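PDB 5U5I: HTPA Reductase from Selaginella moellendorffii, which probably catalyses the NAD(P)H-dependent reduction of 4-hydroxy-tetrahydrodipicolinate to tetrahydrodipicolinate on the diaminopimelate route to lysine. Local coordinates for residues Ile141-Phe146 against Leu179-Leu184. Sequence-based numbering, arbitrary orientation.
Sequences IMAKQF and LRKLGL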
ATOM      1  N   ILE B 141      -1.140   5.853  -3.133  1.00 33.61           N
ATOM      2  CA  ILE B 141      -0.267   6.752  -2.363  1.00 33.74           C
ATOM      3  C   ILE B 141       1.215   6.435  -2.594  1.00 33.46           C
ATOM      4  O   ILE B 141       2.005   7.356  -2.776  1.00 33.99           O
ATOM      5  CB  ILE B 141      -0.603   6.691  -0.852  1.00 33.72           C
ATOM      6  CG1 ILE B 141      -1.876   7.501  -0.572  1.00 34.26           C
ATOM      7  CG2 ILE B 141       0.549   7.203   0.023  1.00 34.19           C
ATOM      8  CD1 ILE B 141      -2.579   7.117   0.723  1.00 34.32           C
HETATM    9  N   MSE B 142       1.562   5.145  -2.574  1.00 32.84           N
HETATM   10  CA  MSE B 142       2.929   4.675  -2.788  1.00 33.01           C
HETATM   11  C   MSE B 142       3.412   5.082  -4.164  1.00 32.71           C
HETATM   12  O   MSE B 142       4.549   5.556  -4.310  1.00 32.77           O
HETATM   13  CB  MSE B 142       3.004   3.150  -2.632  1.00 33.35           C
HETATM   14  CG  MSE B 142       4.435   2.627  -2.540  1.00 34.17           C
HETATM   15 SE   MSE B 142       4.493   0.831  -1.687  1.00 35.36          SE
HETATM   16  CE  MSE B 142       3.626  -0.221  -3.103  1.00 35.29           C
ATOM     17  N   ALA B 143       2.551   4.905  -5.169  1.00 32.06           N
ATOM     18  CA  ALA B 143       2.859   5.248  -6.562  1.00 32.15           C
ATOM     19  C   ALA B 143       2.971   6.749  -6.850  1.00 32.19           C
ATOM     20  O   ALA B 143       3.812   7.143  -7.656  1.00 32.38           O
ATOM     21  CB  ALA B 143       1.838   4.624  -7.496  1.00 32.71           C
ATOM     22  N   LYS B 144       2.119   7.565  -6.223  1.00 31.97           N
ATOM     23  CA  LYS B 144       2.225   9.028  -6.303  1.00 32.47           C
ATOM     24  C   LYS B 144       3.475   9.582  -5.594  1.00 32.18           C
ATOM     25  O   LYS B 144       4.140  10.465  -6.116  1.00 32.60           O
ATOM     26  CB  LYS B 144       0.988   9.704  -5.694  1.00 33.05           C
ATOM     27  N   GLN B 145       3.773   9.093  -4.399  1.00 31.57           N
ATOM     28  CA  GLN B 145       4.931   9.583  -3.652  1.00 31.78           C
ATOM     29  C   GLN B 145       6.242   9.103  -4.258  1.00 31.20           C
ATOM     30  O   GLN B 145       7.187   9.874  -4.344  1.00 31.36           O
ATOM     31  CB  GLN B 145       4.884   9.139  -2.186  1.00 31.98           C
ATOM     32  CG  GLN B 145       3.710   9.689  -1.407  1.00 32.70           C
ATOM     33  CD  GLN B 145       3.742  11.195  -1.244  1.00 33.88           C
ATOM     34  OE1 GLN B 145       4.799  11.788  -1.025  1.00 34.65           O
ATOM     35  NE2 GLN B 145       2.570  11.820  -1.338  1.00 34.49           N
ATOM     36  N   PHE B 146       6.262   7.833  -4.670  1.00 30.47           N
ATOM     37  CA  PHE B 146       7.479   7.107  -4.976  1.00 30.34           C
ATOM     38  C   PHE B 146       7.395   6.433  -6.345  1.00 30.36           C
ATOM     39  O   PHE B 146       7.491   5.212  -6.442  1.00 30.37           O
ATOM     40  CB  PHE B 146       7.755   6.061  -3.876  1.00 30.26           C
ATOM     41  CG  PHE B 146       7.589   6.585  -2.469  1.00 30.42           C
ATOM     42  CD1 PHE B 146       8.224   7.756  -2.055  1.00 30.94           C
ATOM     43  CD2 PHE B 146       6.817   5.892  -1.543  1.00 30.26           C
ATOM     44  CE1 PHE B 146       8.070   8.228  -0.760  1.00 31.58           C
ATOM     45  CE2 PHE B 146       6.655   6.368  -0.247  1.00 30.78           C
ATOM     46  CZ  PHE B 146       7.283   7.536   0.147  1.00 31.53           C
ATOM     47  N   LEU B 179       0.445   0.109  -9.583  1.00 29.50           N
ATOM     48  CA  LEU B 179       1.662  -0.677  -9.696  1.00 30.19           C
ATOM     49  C   LEU B 179       2.459  -0.346 -10.955  1.00 32.39           C
ATOM     50  O   LEU B 179       3.698  -0.311 -10.899  1.00 33.52           O
ATOM     51  CB  LEU B 179       1.345  -2.167  -9.601  1.00 30.17           C
ATOM     52  CG  LEU B 179       0.864  -2.588  -8.205  1.00 28.74           C
ATOM     53  CD1 LEU B 179       0.429  -4.041  -8.226  1.00 29.37           C
ATOM     54  CD2 LEU B 179       1.921  -2.360  -7.130  1.00 28.83           C
ATOM     55  N   ARG B 180       1.767  -0.068 -12.065  1.00 33.62           N
ATOM     56  CA  ARG B 180       2.429   0.431 -13.283  1.00 36.54           C
ATOM     57  C   ARG B 180       3.176   1.756 -13.059  1.00 37.04           C
ATOM     58  O   ARG B 180       4.283   1.929 -13.572  1.00 38.71           O
ATOM     59  CB  ARG B 180       1.454   0.536 -14.481  1.00 38.93           C
ATOM     60  CG  ARG B 180       1.161  -0.812 -15.144  1.00 40.50           C
ATOM     61  CD  ARG B 180       0.449  -0.705 -16.489  1.00 44.19           C
ATOM     62  NE  ARG B 180      -0.944  -0.334 -16.295  1.00 43.67           N
ATOM     63  CZ  ARG B 180      -2.010  -1.135 -16.402  1.00 44.18           C
ATOM     64  NH1 ARG B 180      -1.920  -2.423 -16.758  1.00 45.64           N
ATOM     65  NH2 ARG B 180      -3.208  -0.615 -16.164  1.00 43.72           N
ATOM     66  N   LYS B 181       2.587   2.662 -12.276  1.00 35.80           N
ATOM     67  CA  LYS B 181       3.271   3.906 -11.873  1.00 36.92           C
ATOM     68  C   LYS B 181       4.469   3.656 -10.949  1.00 36.22           C
ATOM     69  O   LYS B 181       5.402   4.462 -10.909  1.00 37.91           O
ATOM     70  CB  LYS B 181       2.306   4.873 -11.178  1.00 36.51           C
ATOM     71  CG  LYS B 181       1.334   5.599 -12.091  1.00 38.73           C
ATOM     72  CD  LYS B 181       0.199   6.179 -11.256  1.00 38.02           C
ATOM     73  CE  LYS B 181      -0.591   7.214 -12.015  1.00 41.36           C
ATOM     74  NZ  LYS B 181      -1.803   7.619 -11.243  1.00 40.98           N
ATOM     75  N   LEU B 182       4.406   2.561 -10.194  1.00 34.22           N
ATOM     76  CA  LEU B 182       5.535   2.058  -9.403  1.00 34.43           C
ATOM     77  C   LEU B 182       6.646   1.365 -10.208  1.00 36.27           C
ATOM     78  O   LEU B 182       7.634   0.927  -9.617  1.00 36.97           O
ATOM     79  CB  LEU B 182       5.020   1.135  -8.276  1.00 32.55           C
ATOM     80  CG  LEU B 182       4.307   1.906  -7.156  1.00 31.65           C
ATOM     81  CD1 LEU B 182       3.356   1.023  -6.357  1.00 29.99           C
ATOM     82  CD2 LEU B 182       5.321   2.582  -6.233  1.00 33.37           C
ATOM     83  N   GLY B 183       6.490   1.267 -11.531  1.00 37.56           N
ATOM     84  CA  GLY B 183       7.515   0.718 -12.424  1.00 40.22           C
ATOM     85  C   GLY B 183       7.302  -0.725 -12.871  1.00 40.66           C
ATOM     86  O   GLY B 183       8.178  -1.306 -13.528  1.00 43.10           O
ATOM     87  N   LEU B 184       6.158  -1.317 -12.521  1.00 38.65           N
ATOM     88  CA  LEU B 184       5.857  -2.675 -12.949  1.00 39.72           C
ATOM     89  C   LEU B 184       5.321  -2.645 -14.381  1.00 42.10           C
ATOM     90  O   LEU B 184       4.575  -1.742 -14.750  1.00 41.76           O
ATOM     91  CB  LEU B 184       4.850  -3.355 -12.012  1.00 37.40           C
ATOM     92  CG  LEU B 184       5.343  -3.897 -10.668  1.00 36.52           C
ATOM     93  CD1 LEU B 184       6.534  -4.826 -10.859  1.00 39.33           C
ATOM     94  CD2 LEU B 184       5.681  -2.792  -9.680  1.00 35.11           C
TER
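Leu182 turns CG anti to its own carbonyl carbon (chi1 -72°), which carries its methyl fork to the end of helix 130-145, while Met142, a selenomethionine here, holds CG anti to the backbone N (chi1 -167°) and then bends at chi3 (69°) to bring CE to meet it. The two side chains cross at about a right angle, and Met142 CE presses on Leu182 CD1 at 3.5 Å, rather tight for two methyl carbons. The other branch, Leu182 CD2, lies against the backbone where helix 130-145 ends, 3.6 Å from Ala143 CA and 3.4 Å from Phe146 O, just past the last turn. Between these branches Leu182 CG sits 3.7 Å from Ala143 CB. Lys181 CB meets the same methyl at 3.7 Å, and with so small a side chain between them the backbones come close, Ala143 CA lying 5.0 Å from Leu182 CA. Beyond CB, Lys181 runs out extended, and its NZ forms a salt bridge with Glu140, adding a charged tie on the solvent side of an otherwise buried, apolar contact. An alanine in place of Leu182 would probably open a gap beside Ala143 and take from Met142 CE the methyl it packs on. Just past Leu182, Gly183 takes a positive phi and ends helix 170-181 in a Schellman motif; the backbones of Lys181 and Leu182 also bond to Gly148 and Phe150 in the loop that follows Phe146. The same end of helix 130-145 also meets the second subunit: Met142 touches Ala138 and Phe146 touches Leu272 of that chain. Two neighbouring helices, closing side by side at their C-terminal ends, thus form part of the helical layer beside the mixed sheet of the DapB C-terminal domain.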